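Local coordinates for VAL-1 (Chlorella virus, PDB 3GNE), which cleaves alginate by beta-elimination as a family 14 polysaccharide lyase, with modes of action that depend on pH, at residues T96-G101 against I170-N175; T111-R116 against I202-S207; N10-G15 against S29-F34; N158-D163 against V190-K195. All coordinates share one frame; numbering follows the deposited sequence.

Interaction 1 of 4, residues T96-G101 against I170-N175; sequences TFIGHG and IGTKMN
Thr96 and Thr172 reach toward each other tip to tip across the core of a beta-sandwich, Thr96 from strand 91-99 of one antiparallel sheet and Thr172 from strand 166-173 of the facing one. Thr96 occupies two conformers; in the one described, its methyl CG2 lies 3.6 Å from Thr172 CB and 3.7 Å from Thr172 CG2. As modelled it also comes very near the Thr172 hydroxyl, an approach that is doubtful. In this conformer the Thr96 hydroxyl is anti to the backbone N (chi1 -165°), which places CG2 between N and the carbonyl carbon and aims it at the opposite sheet.

Farther along the strands, Ile98 and Met174 slide past each other in opposite directions. The sulfur of Met174 lies 3.9 Å from Ile98 CG2 and 4.1 Å from Ile98 CD1. Met174 reaches this place because its chain bends at both chi2 (-69°) and chi3 (-41°), although its CB does not head for the other sheet. These two residues are also modelled in two conformers each, consistent with some freedom in the packing. Ile98 CD1 further approaches Thr172 CG2, at 4.3 Å.

In the second shell, Ile212 of strand 212-221 touches Thr96, Ile98 and Thr172, while Trp204 and Ser205 pack against Met174. The Thr172 hydroxyl is hydrogen-bonded to ND2 of Asn115, on the strand neighbouring 91-99. Methyl and thioether groups therefore supply the direct contact between the segments, and the buried hydroxyl of Thr172 finds its polar partner in the facing sheet.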
loop_
_atom_site.group_PDB
_atom_site.type_symbol
_atom_site.label_atom_id
_atom_site.label_comp_id
_atom_site.label_asym_id
_atom_site.label_seq_id
_atom_site.Cartn_x
_atom_site.Cartn_y
_atom_site.Cartn_z
ATOM N N THR A 96 -4.257 -1.857 1.237
ATOM C CA THR A 96 -5.572 -2.123 1.788
ATOM C C THR A 96 -5.469 -2.925 3.056
ATOM O O THR A 96 -4.622 -3.790 3.172
ATOM C CB THR A 96 -6.346 -2.901 0.690
ATOM O OG1 THR A 96 -7.721 -2.935 0.944
ATOM C CG2 THR A 96 -5.820 -4.315 0.711
ATOM N N PHE A 97 -6.350 -2.605 4.020
ATOM C CA PHE A 97 -6.465 -3.386 5.253
ATOM C C PHE A 97 -7.799 -4.119 5.271
ATOM O O PHE A 97 -8.773 -3.600 4.718
ATOM C CB PHE A 97 -6.346 -2.474 6.490
ATOM C CG PHE A 97 -4.860 -2.223 6.839
ATOM C CD1 PHE A 97 -4.042 -1.492 5.991
ATOM C CD2 PHE A 97 -4.322 -2.726 8.027
ATOM C CE1 PHE A 97 -2.704 -1.244 6.334
ATOM C CE2 PHE A 97 -2.994 -2.522 8.380
ATOM C CZ PHE A 97 -2.197 -1.792 7.513
ATOM N N ILE A 98 -7.759 -5.316 5.857
ATOM C CA ILE A 98 -8.864 -6.257 5.944
ATOM C C ILE A 98 -9.335 -6.343 7.390
ATOM O O ILE A 98 -8.455 -6.487 8.247
ATOM C CB ILE A 98 -8.428 -7.686 5.569
ATOM C CG1 ILE A 98 -7.958 -7.851 4.129
ATOM C CG2 ILE A 98 -9.577 -8.663 5.813
ATOM C CD1 ILE A 98 -8.752 -6.890 3.265
ATOM N N GLY A 99 -10.631 -6.290 7.655
ATOM C CA GLY A 99 -11.084 -6.597 9.029
ATOM C C GLY A 99 -10.683 -5.463 9.976
ATOM O O GLY A 99 -10.719 -4.269 9.635
ATOM N N HIS A 100 -10.303 -5.852 11.171
ATOM C CA HIS A 100 -9.790 -4.898 12.179
ATOM C C HIS A 100 -8.682 -5.585 12.956
ATOM O O HIS A 100 -8.555 -6.831 12.852
ATOM C CB HIS A 100 -10.921 -4.415 13.120
ATOM C CG HIS A 100 -11.474 -5.508 13.982
ATOM N ND1 HIS A 100 -11.015 -5.769 15.252
ATOM C CD2 HIS A 100 -12.449 -6.405 13.688
ATOM C CE1 HIS A 100 -11.745 -6.803 15.708
ATOM N NE2 HIS A 100 -12.613 -7.198 14.781
ATOM N N GLY A 101 -7.895 -4.859 13.701
ATOM C CA GLY A 101 -6.812 -5.484 14.469
ATOM C C GLY A 101 -5.508 -5.219 13.757
ATOM O O GLY A 101 -5.460 -4.930 12.553
ATOM N N ILE A 170 -2.755 -1.784 -6.809
ATOM C CA ILE A 170 -2.762 -2.966 -5.976
ATOM C C ILE A 170 -4.220 -3.418 -5.826
ATOM O O ILE A 170 -5.051 -2.624 -5.338
ATOM C CB ILE A 170 -2.085 -2.780 -4.594
ATOM C CG1 ILE A 170 -2.050 -4.077 -3.792
ATOM C CG2 ILE A 170 -2.645 -1.622 -3.782
ATOM C CD1 ILE A 170 -1.017 -4.107 -2.674
ATOM N N GLY A 171 -4.472 -4.663 -6.209
ATOM C CA GLY A 171 -5.805 -5.246 -6.102
ATOM C C GLY A 171 -5.873 -6.241 -4.959
ATOM O O GLY A 171 -4.909 -6.951 -4.653
ATOM N N THR A 172 -7.046 -6.258 -4.335
ATOM C CA THR A 172 -7.289 -7.170 -3.221
ATOM C C THR A 172 -8.639 -7.823 -3.408
ATOM O O THR A 172 -9.610 -7.073 -3.575
ATOM C CB THR A 172 -7.295 -6.414 -1.869
ATOM O OG1 THR A 172 -6.087 -5.671 -1.745
ATOM C CG2 THR A 172 -7.292 -7.408 -0.741
ATOM N N LYS A 173 -8.736 -9.146 -3.386
ATOM C CA LYS A 173 -10.040 -9.804 -3.532
ATOM C C LYS A 173 -10.195 -10.796 -2.389
ATOM O O LYS A 173 -9.368 -11.699 -2.207
ATOM C CB LYS A 173 -10.107 -10.550 -4.875
ATOM C CG LYS A 173 -11.429 -11.331 -5.021
ATOM C CD LYS A 173 -11.522 -11.956 -6.408
ATOM C CE LYS A 173 -12.974 -12.435 -6.557
ATOM N NZ LYS A 173 -13.254 -13.668 -5.792
ATOM N N MET A 174 -11.249 -10.582 -1.603
ATOM C CA MET A 174 -11.470 -11.467 -0.466
ATOM C C MET A 174 -11.673 -12.916 -0.917
ATOM O O MET A 174 -12.225 -13.183 -1.970
ATOM C CB MET A 174 -12.706 -11.030 0.348
ATOM C CG MET A 174 -12.488 -9.756 1.156
ATOM S SD MET A 174 -11.333 -9.943 2.530
ATOM C CE MET A 174 -11.786 -11.544 3.186
ATOM N N ASN A 175 -11.211 -13.800 -0.014
ATOM C CA ASN A 175 -11.673 -15.175 -0.196
ATOM C C ASN A 175 -13.178 -15.262 0.021
ATOM O O ASN A 175 -13.817 -14.368 0.630
ATOM C CB ASN A 175 -11.018 -16.076 0.844
ATOM C CG ASN A 175 -11.214 -15.564 2.277
ATOM O OD1 ASN A 175 -10.519 -14.629 2.714
ATOM N ND2 ASN A 175 -12.196 -16.142 3.015
#

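Interaction 2 of 4, residues T111-R116 against I202-S207; sequences TGASNR and INWSRS
The indole of Trp204 presents its six-membered ring to Ala113, Ser114 and Asn115, joining the loop between strands 195-202 and 212-221 to strand 112-119 of the seven-stranded sheet in the beta-sandwich.

Apolar packing comes first. Ala113 CB sits at the ring edge, in its plane, 3.7 Å from Trp204 CE3. Asn115 approaches obliquely, its side chain crossing the indole at about a right angle with amide and ring planes 49° apart; its CB is 3.5 Å from Trp204 CH2. One face of the indole is taken by Ile202, at the end of strand 195-202, whose CG2 stands 3.6 Å above the plane over the ring centre. The first torsion of Trp204 (chi1 -79°) sets CG anti to the carbonyl carbon, beside the backbone N, which brings the six-membered ring to the strand.

Polar groups meet the tryptophan at its rim and backbone. The carbonyl oxygen of Ser114 lies near the ring plane, 3.7 Å from Trp204 CZ3. Trp204 NE1 donates to the carbonyl of Glu187, which helps fix the rotation of the indole, and OD1 of Asn175 accepts from the backbone N of both Trp204 and Ser205. ND2 of Asn115 is hydrogen-bonded to Ser188 OG as well as to Thr172 OG1, which anchors the amide.

Water completes the contact: one molecule donates to Trp204 O at 2.8 Å and, weakly, to Thr111 O at 3.1 Å.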
loop_
_atom_site.group_PDB
_atom_site.type_symbol
_atom_site.label_atom_id
_atom_site.label_comp_id
_atom_site.label_asym_id
_atom_site.label_seq_id
_atom_site.Cartn_x
_atom_site.Cartn_y
_atom_site.Cartn_z
ATOM N N THR A 111 -8.034 -11.046 13.444
ATOM C CA THR A 111 -9.120 -10.405 12.721
ATOM C C THR A 111 -8.660 -9.513 11.603
ATOM O O THR A 111 -9.516 -9.027 10.853
ATOM C CB THR A 111 -9.963 -9.583 13.734
ATOM O OG1 THR A 111 -9.038 -8.830 14.555
ATOM C CG2 THR A 111 -10.715 -10.484 14.668
ATOM N N GLY A 112 -7.347 -9.313 11.444
ATOM C CA GLY A 112 -6.859 -8.287 10.551
ATOM C C GLY A 112 -5.837 -8.794 9.581
ATOM O O GLY A 112 -5.055 -9.697 9.897
ATOM N N ALA A 113 -5.773 -8.192 8.405
ATOM C CA ALA A 113 -4.722 -8.473 7.425
ATOM C C ALA A 113 -4.456 -7.209 6.638
ATOM O O ALA A 113 -5.233 -6.252 6.664
ATOM C CB ALA A 113 -5.166 -9.566 6.441
ATOM N N SER A 114 -3.339 -7.202 5.906
ATOM C CA SER A 114 -3.081 -6.024 5.062
ATOM C C SER A 114 -2.319 -6.466 3.798
ATOM O O SER A 114 -1.587 -7.476 3.788
ATOM C CB SER A 114 -2.307 -4.902 5.772
ATOM O OG SER A 114 -1.023 -5.440 6.142
ATOM N N ASN A 115 -2.549 -5.653 2.752
ATOM C CA ASN A 115 -1.994 -5.887 1.412
ATOM C C ASN A 115 -1.376 -4.584 0.951
ATOM O O ASN A 115 -2.152 -3.670 0.649
ATOM C CB ASN A 115 -3.133 -6.316 0.465
ATOM C CG ASN A 115 -2.611 -6.914 -0.820
ATOM O OD1 ASN A 115 -1.453 -7.369 -0.819
ATOM N ND2 ASN A 115 -3.414 -6.892 -1.873
ATOM N N ARG A 116 -0.048 -4.480 0.949
ATOM C CA ARG A 116 0.577 -3.204 0.656
ATOM C C ARG A 116 1.588 -3.328 -0.470
ATOM O O ARG A 116 2.134 -4.388 -0.730
ATOM C CB ARG A 116 1.314 -2.670 1.879
ATOM C CG ARG A 116 0.351 -2.111 2.932
ATOM C CD ARG A 116 1.129 -1.459 4.107
ATOM N NE ARG A 116 1.736 -2.589 4.889
ATOM C CZ ARG A 116 2.586 -2.426 5.898
ATOM N NH1 ARG A 116 2.986 -1.182 6.245
ATOM N NH2 ARG A 116 3.079 -3.466 6.593
ATOM N N ILE A 202 -5.310 -17.150 -1.403
ATOM C CA ILE A 202 -5.071 -16.491 -0.116
ATOM C C ILE A 202 -6.283 -16.561 0.779
ATOM O O ILE A 202 -7.412 -16.387 0.304
ATOM C CB ILE A 202 -4.821 -14.984 -0.365
ATOM C CG1 ILE A 202 -3.630 -14.761 -1.315
ATOM C CG2 ILE A 202 -4.624 -14.282 0.954
ATOM C CD1 ILE A 202 -3.502 -13.338 -1.783
ATOM N N ASN A 203 -6.098 -16.830 2.055
ATOM C CA ASN A 203 -7.154 -16.558 3.050
ATOM C C ASN A 203 -6.941 -15.145 3.611
ATOM O O ASN A 203 -5.976 -14.911 4.338
ATOM C CB ASN A 203 -7.190 -17.588 4.157
ATOM C CG ASN A 203 -8.112 -18.774 3.943
ATOM O OD1 ASN A 203 -7.972 -19.748 4.695
ATOM N ND2 ASN A 203 -9.012 -18.731 2.996
ATOM N N TRP A 204 -7.843 -14.228 3.284
ATOM C CA TRP A 204 -7.715 -12.862 3.808
ATOM C C TRP A 204 -8.380 -12.678 5.142
ATOM O O TRP A 204 -7.979 -11.766 5.896
ATOM C CB TRP A 204 -8.302 -11.891 2.794
ATOM C CG TRP A 204 -7.415 -11.563 1.640
ATOM C CD1 TRP A 204 -7.619 -11.800 0.321
ATOM C CD2 TRP A 204 -6.109 -10.895 1.740
ATOM N NE1 TRP A 204 -6.559 -11.334 -0.410
ATOM C CE2 TRP A 204 -5.623 -10.780 0.429
ATOM C CE3 TRP A 204 -5.367 -10.414 2.809
ATOM C CZ2 TRP A 204 -4.399 -10.194 0.118
ATOM C CZ3 TRP A 204 -4.139 -9.820 2.549
ATOM C CH2 TRP A 204 -3.689 -9.725 1.220
ATOM N N SER A 205 -9.399 -13.484 5.508
ATOM C CA SER A 205 -9.981 -13.314 6.832
ATOM C C SER A 205 -10.652 -14.634 7.203
ATOM O O SER A 205 -10.922 -15.479 6.398
ATOM C CB SER A 205 -10.999 -12.154 6.942
ATOM O OG SER A 205 -12.271 -12.573 6.414
ATOM N N ARG A 206 -10.937 -14.668 8.527
ATOM C CA ARG A 206 -11.515 -15.902 9.072
ATOM C C ARG A 206 -13.033 -15.957 9.075
ATOM O O ARG A 206 -13.584 -17.020 9.402
ATOM C CB ARG A 206 -10.978 -16.041 10.509
ATOM C CG ARG A 206 -11.681 -15.047 11.438
ATOM C CD ARG A 206 -11.681 -15.601 12.844
ATOM N NE ARG A 206 -10.416 -16.134 13.282
ATOM C CZ ARG A 206 -10.100 -17.311 13.795
ATOM N NH1 ARG A 206 -10.979 -18.294 14.005
ATOM N NH2 ARG A 206 -8.830 -17.522 14.117
ATOM N N SER A 207 -13.722 -14.867 8.737
ATOM C CA SER A 207 -15.174 -14.930 8.809
ATOM C C SER A 207 -15.755 -13.824 7.932
ATOM O O SER A 207 -15.106 -12.842 7.599
ATOM C CB SER A 207 -15.574 -14.876 10.287
ATOM O OG SER A 207 -15.101 -13.710 10.890
HETATM O O HOH W 1 -8.439 -10.614 8.449
#

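Interaction 3 of 4, residues N10-G15 against S29-F34; sequences NLLTKG and SAVTTF
The flat group at this contact is the carboxamide of Asn10, the end of which comes near a methyl of Val31, CG1, at the rim of the beta-sandwich. Its oxygen and nitrogen are probably exchanged in the model, so only the nearness of this exposed amide to the methyl is meaningful, not which of its atoms faces it. A second flat group, the ring of Phe34, belongs to the same strand as Val31 but turns to other partners: it stacks on Tyr234 and meets Phe80 edge-to-face.

The apolar part of the contact joins Leu12 to Val31. Leu12 CD2 lies 3.9 Å from Val31 CG2, and the two side chains cross obliquely. Leu12 has CG anti to the backbone N (chi1 -173°), which directs its branches toward the strand. In Val31 the same position is held by CG1 (chi1 174°), while CG2, beside the backbone N, meets the leucine.

Leu12 also packs on Val21 and Phe61, from two strands at one side of the seven-stranded sheet, whereas Val31 sits in strand 30-34, which pairs with strand 37-44 in the other sheet. Leu12 thus bridges the two layers near their margin. Its backbone is shaped by a type I beta turn running from Leu11 to Lys14, closed by a hydrogen bond from Lys14 N to Leu11 O of 2.9 Å.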
loop_
_atom_site.group_PDB
_atom_site.type_symbol
_atom_site.label_atom_id
_atom_site.label_comp_id
_atom_site.label_asym_id
_atom_site.label_seq_id
_atom_site.Cartn_x
_atom_site.Cartn_y
_atom_site.Cartn_z
ATOM N N ASN A 10 -6.817 18.471 -3.224
ATOM C CA ASN A 10 -7.155 19.755 -2.607
ATOM C C ASN A 10 -8.106 19.598 -1.427
ATOM O O ASN A 10 -8.308 20.557 -0.646
ATOM C CB ASN A 10 -7.816 20.651 -3.657
ATOM C CG ASN A 10 -6.799 21.039 -4.722
ATOM O OD1 ASN A 10 -7.138 21.047 -5.901
ATOM N ND2 ASN A 10 -5.600 21.293 -4.244
ATOM N N LEU A 11 -8.658 18.381 -1.280
ATOM C CA LEU A 11 -9.476 18.130 -0.075
ATOM C C LEU A 11 -8.777 17.211 0.937
ATOM O O LEU A 11 -9.432 16.735 1.895
ATOM C CB LEU A 11 -10.795 17.456 -0.542
ATOM C CG LEU A 11 -11.641 18.323 -1.508
ATOM C CD1 LEU A 11 -12.860 17.515 -1.957
ATOM C CD2 LEU A 11 -12.048 19.616 -0.863
ATOM N N LEU A 12 -7.472 16.910 0.769
ATOM C CA LEU A 12 -6.831 15.893 1.568
ATOM C C LEU A 12 -6.994 16.106 3.084
ATOM O O LEU A 12 -7.237 15.101 3.754
ATOM C CB LEU A 12 -5.328 15.880 1.232
ATOM C CG LEU A 12 -4.545 14.719 1.888
ATOM C CD1 LEU A 12 -5.041 13.373 1.444
ATOM C CD2 LEU A 12 -3.084 14.936 1.548
ATOM N N THR A 13 -6.903 17.350 3.530
ATOM C CA THR A 13 -7.019 17.579 4.986
ATOM C C THR A 13 -8.362 18.216 5.314
ATOM O O THR A 13 -8.464 18.793 6.388
ATOM C CB THR A 13 -5.882 18.469 5.508
ATOM O OG1 THR A 13 -5.909 19.722 4.755
ATOM C CG2 THR A 13 -4.528 17.825 5.337
ATOM N N LYS A 14 -9.355 18.120 4.438
ATOM C CA LYS A 14 -10.690 18.671 4.606
ATOM C C LYS A 14 -11.703 17.562 4.426
ATOM O O LYS A 14 -12.871 17.852 4.133
ATOM C CB LYS A 14 -10.977 19.788 3.572
ATOM C CG LYS A 14 -9.964 20.901 3.596
ATOM C CD LYS A 14 -10.283 22.016 2.572
ATOM C CE LYS A 14 -8.964 22.709 2.244
ATOM N NZ LYS A 14 -8.975 24.085 1.711
ATOM N N GLY A 15 -11.319 16.294 4.599
ATOM C CA GLY A 15 -12.233 15.159 4.558
ATOM C C GLY A 15 -12.133 14.319 3.305
ATOM O O GLY A 15 -12.679 13.220 3.224
ATOM N N SER A 29 5.679 16.865 4.427
ATOM C CA SER A 29 5.178 16.784 3.052
ATOM C C SER A 29 4.146 17.872 2.772
ATOM O O SER A 29 3.667 18.524 3.705
ATOM C CB SER A 29 4.590 15.400 2.815
ATOM O OG SER A 29 5.614 14.395 2.991
ATOM N N ALA A 30 3.779 18.026 1.494
ATOM C CA ALA A 30 2.848 19.074 1.160
ATOM C C ALA A 30 2.120 18.758 -0.145
ATOM O O ALA A 30 2.706 18.225 -1.083
ATOM C CB ALA A 30 3.570 20.432 0.991
ATOM N N VAL A 31 0.848 19.118 -0.174
ATOM C CA VAL A 31 0.134 19.160 -1.447
ATOM C C VAL A 31 0.612 20.371 -2.241
ATOM O O VAL A 31 0.674 21.488 -1.744
ATOM C CB VAL A 31 -1.408 19.218 -1.216
ATOM C CG1 VAL A 31 -2.187 19.404 -2.497
ATOM C CG2 VAL A 31 -1.841 17.923 -0.555
ATOM N N THR A 32 0.986 20.137 -3.498
ATOM C CA THR A 32 1.558 21.194 -4.333
ATOM C C THR A 32 1.325 20.811 -5.760
ATOM O O THR A 32 0.597 19.862 -6.080
ATOM C CB THR A 32 3.041 21.388 -3.954
ATOM O OG1 THR A 32 3.545 22.572 -4.589
ATOM C CG2 THR A 32 3.883 20.200 -4.398
ATOM N N THR A 33 1.925 21.635 -6.632
ATOM C CA THR A 33 1.858 21.369 -8.057
ATOM C C THR A 33 3.251 21.042 -8.586
ATOM O O THR A 33 4.189 21.767 -8.253
ATOM C CB THR A 33 1.333 22.620 -8.781
ATOM O OG1 THR A 33 -0.037 22.777 -8.371
ATOM C CG2 THR A 33 1.310 22.428 -10.293
ATOM N N PHE A 34 3.298 19.979 -9.376
ATOM C CA PHE A 34 4.608 19.562 -9.912
ATOM C C PHE A 34 4.318 18.989 -11.271
ATOM O O PHE A 34 3.373 18.171 -11.424
ATOM C CB PHE A 34 5.329 18.587 -8.960
ATOM C CG PHE A 34 6.588 17.966 -9.593
ATOM C CD1 PHE A 34 7.758 18.731 -9.627
ATOM C CD2 PHE A 34 6.608 16.714 -10.128
ATOM C CE1 PHE A 34 8.915 18.219 -10.221
ATOM C CE2 PHE A 34 7.731 16.185 -10.722
ATOM C CZ PHE A 34 8.879 16.963 -10.781
#

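Interaction 4 of 4, residues N158-D163 against V190-K195; sequences NALKYD and VIVNGK
A type I' beta-hairpin, linking strands 186-192 and 195-202, carries Val192 and Asn193 against Ala159 and Leu160 of the loop that leads into strand 166-173. Val192 supplies the apolar side. Its CG1, anti to the backbone N (chi1 -175°), lies 3.8 Å from Ala159 CB and 4.3 Å from Leu160 CD2. Phe156, Val125 and Ile168 pack on the same valine, extending this small patch into the sandwich.

Asn193 and Gly194 are the two central residues of the turn, both with the positive phi that type I' requires. The turn is closed on both sides, Val192 N donating to Lys195 O and Lys195 N to Val192 O. The carboxamide of Asn193 is held by the neighbouring strand, OD1 accepting from Arg167 N and ND2 donating to Asn166 OD1. A water links it to the loop: it accepts from Asn193 ND2 at 3.0 Å and donates to Ala159 O at 2.7 Å.

The loop has a polar tie of its own. Lys161 NZ donates to the carbonyl oxygen of Asn158 over 2.7 Å, with a C=O...N angle of 149° and the nitrogen tilted 31° from the carbonyl plane.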
loop_
_atom_site.group_PDB
_atom_site.type_symbol
_atom_site.label_atom_id
_atom_site.label_comp_id
_atom_site.label_asym_id
_atom_site.label_seq_id
_atom_site.Cartn_x
_atom_site.Cartn_y
_atom_site.Cartn_z
ATOM N N ASN A 158 13.784 -3.192 -10.648
ATOM C CA ASN A 158 13.993 -1.873 -11.219
ATOM C C ASN A 158 12.777 -1.369 -11.978
ATOM O O ASN A 158 12.882 -0.634 -12.965
ATOM C CB ASN A 158 15.242 -1.966 -12.111
ATOM C CG ASN A 158 15.707 -0.597 -12.540
ATOM O OD1 ASN A 158 15.855 0.320 -11.714
ATOM N ND2 ASN A 158 15.918 -0.482 -13.852
ATOM N N ALA A 159 11.586 -1.732 -11.513
ATOM C CA ALA A 159 10.384 -1.322 -12.236
ATOM C C ALA A 159 10.126 0.177 -12.104
ATOM O O ALA A 159 9.535 0.796 -12.993
ATOM C CB ALA A 159 9.165 -2.107 -11.739
ATOM N N LEU A 160 10.520 0.751 -10.979
ATOM C CA LEU A 160 10.306 2.189 -10.745
ATOM C C LEU A 160 11.448 2.961 -11.394
ATOM O O LEU A 160 12.589 2.958 -10.905
ATOM C CB LEU A 160 10.217 2.473 -9.252
ATOM C CG LEU A 160 9.101 1.717 -8.528
ATOM C CD1 LEU A 160 9.278 1.917 -7.017
ATOM C CD2 LEU A 160 7.724 2.227 -8.985
ATOM N N LYS A 161 11.132 3.601 -12.513
ATOM C CA LYS A 161 12.130 4.341 -13.241
ATOM C C LYS A 161 12.235 5.753 -12.737
ATOM O O LYS A 161 11.299 6.281 -12.128
ATOM C CB LYS A 161 11.752 4.346 -14.727
ATOM C CG LYS A 161 11.534 2.969 -15.350
ATOM C CD LYS A 161 12.667 1.975 -15.108
ATOM C CE LYS A 161 12.300 0.682 -15.857
ATOM N NZ LYS A 161 13.305 -0.391 -15.622
ATOM N N TYR A 162 13.376 6.405 -12.987
ATOM C CA TYR A 162 13.534 7.823 -12.619
ATOM C C TYR A 162 12.880 8.779 -13.609
ATOM O O TYR A 162 12.807 8.525 -14.822
ATOM C CB TYR A 162 15.040 8.168 -12.540
ATOM C CG TYR A 162 15.798 7.551 -11.400
ATOM C CD1 TYR A 162 15.440 7.770 -10.103
ATOM C CD2 TYR A 162 16.912 6.708 -11.618
ATOM C CE1 TYR A 162 16.128 7.199 -9.050
ATOM C CE2 TYR A 162 17.623 6.132 -10.578
ATOM C CZ TYR A 162 17.204 6.391 -9.288
ATOM O OH TYR A 162 17.912 5.838 -8.247
ATOM N N ASP A 163 12.454 9.939 -13.101
ATOM C CA ASP A 163 12.010 11.054 -13.929
ATOM C C ASP A 163 10.788 10.699 -14.765
ATOM O O ASP A 163 10.633 11.213 -15.897
ATOM C CB ASP A 163 13.216 11.483 -14.808
ATOM C CG ASP A 163 14.246 12.290 -14.049
ATOM O OD1 ASP A 163 14.009 12.696 -12.895
ATOM O OD2 ASP A 163 15.336 12.569 -14.635
ATOM N N VAL A 190 -0.639 -6.881 -8.314
ATOM C CA VAL A 190 0.157 -5.670 -8.369
ATOM C C VAL A 190 0.358 -5.377 -9.841
ATOM O O VAL A 190 0.648 -6.279 -10.623
ATOM C CB VAL A 190 1.519 -5.833 -7.673
ATOM C CG1 VAL A 190 2.415 -4.624 -7.951
ATOM C CG2 VAL A 190 1.261 -6.021 -6.172
ATOM N N ILE A 191 0.190 -4.092 -10.159
ATOM C CA ILE A 191 0.514 -3.608 -11.490
ATOM C C ILE A 191 1.537 -2.486 -11.353
ATOM O O ILE A 191 1.335 -1.587 -10.558
ATOM C CB ILE A 191 -0.726 -3.099 -12.276
ATOM C CG1 ILE A 191 -1.864 -4.086 -12.327
ATOM C CG2 ILE A 191 -0.275 -2.770 -13.691
ATOM C CD1 ILE A 191 -3.130 -3.539 -12.964
ATOM N N VAL A 192 2.615 -2.581 -12.151
ATOM C CA VAL A 192 3.578 -1.491 -12.204
ATOM C C VAL A 192 3.796 -1.185 -13.688
ATOM O O VAL A 192 4.251 -2.067 -14.449
ATOM C CB VAL A 192 4.933 -1.773 -11.539
ATOM C CG1 VAL A 192 5.750 -0.508 -11.575
ATOM C CG2 VAL A 192 4.720 -2.246 -10.073
ATOM N N ASN A 193 3.467 0.025 -14.120
ATOM C CA ASN A 193 3.649 0.481 -15.503
ATOM C C ASN A 193 3.125 -0.528 -16.466
ATOM O O ASN A 193 3.719 -0.881 -17.472
ATOM C CB ASN A 193 5.118 0.815 -15.765
ATOM C CG ASN A 193 5.567 2.010 -14.907
ATOM O OD1 ASN A 193 4.771 2.949 -14.731
ATOM N ND2 ASN A 193 6.782 1.962 -14.458
ATOM N N GLY A 194 1.909 -1.008 -16.224
ATOM C CA GLY A 194 1.193 -1.877 -17.117
ATOM C C GLY A 194 1.496 -3.351 -16.943
ATOM O O GLY A 194 0.781 -4.190 -17.507
ATOM N N LYS A 195 2.533 -3.748 -16.188
ATOM C CA LYS A 195 2.836 -5.165 -15.986
ATOM C C LYS A 195 2.110 -5.648 -14.719
ATOM O O LYS A 195 2.298 -5.063 -13.657
ATOM C CB LYS A 195 4.318 -5.426 -15.807
ATOM C CG LYS A 195 4.678 -6.874 -15.510
ATOM C CD LYS A 195 6.211 -7.026 -15.487
ATOM C CE LYS A 195 6.505 -8.525 -15.341
ATOM N NZ LYS A 195 7.946 -8.875 -15.306
HETATM O O HOH W 2 8.394 -0.423 -15.110
#

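How the interactions relate
Interactions 1 and 2 form one continuous region, with centres 6 Å apart: strands 91-99 and 112-119 are neighbours in the seven-stranded sheet, and the segments of the two interactions alternate along the chain. Interaction 4 lies on the opposite side of the chain's centre, about 23 Å from interaction 1 between centres, yet adjoining strands 166-173 and 186-192 of the eight-stranded sheet connect the two. Interaction 3 comes first in sequence and closes before the others begin; its centre is 24 to 30 Å from theirs. Interaction 1 thus joins the two sheets in the interior and interaction 2 adds a buried loop beside it, while 3 and 4 pack loops against strands nearer the margins, in a jelly-roll-like sandwich expected of the concanavalin clan.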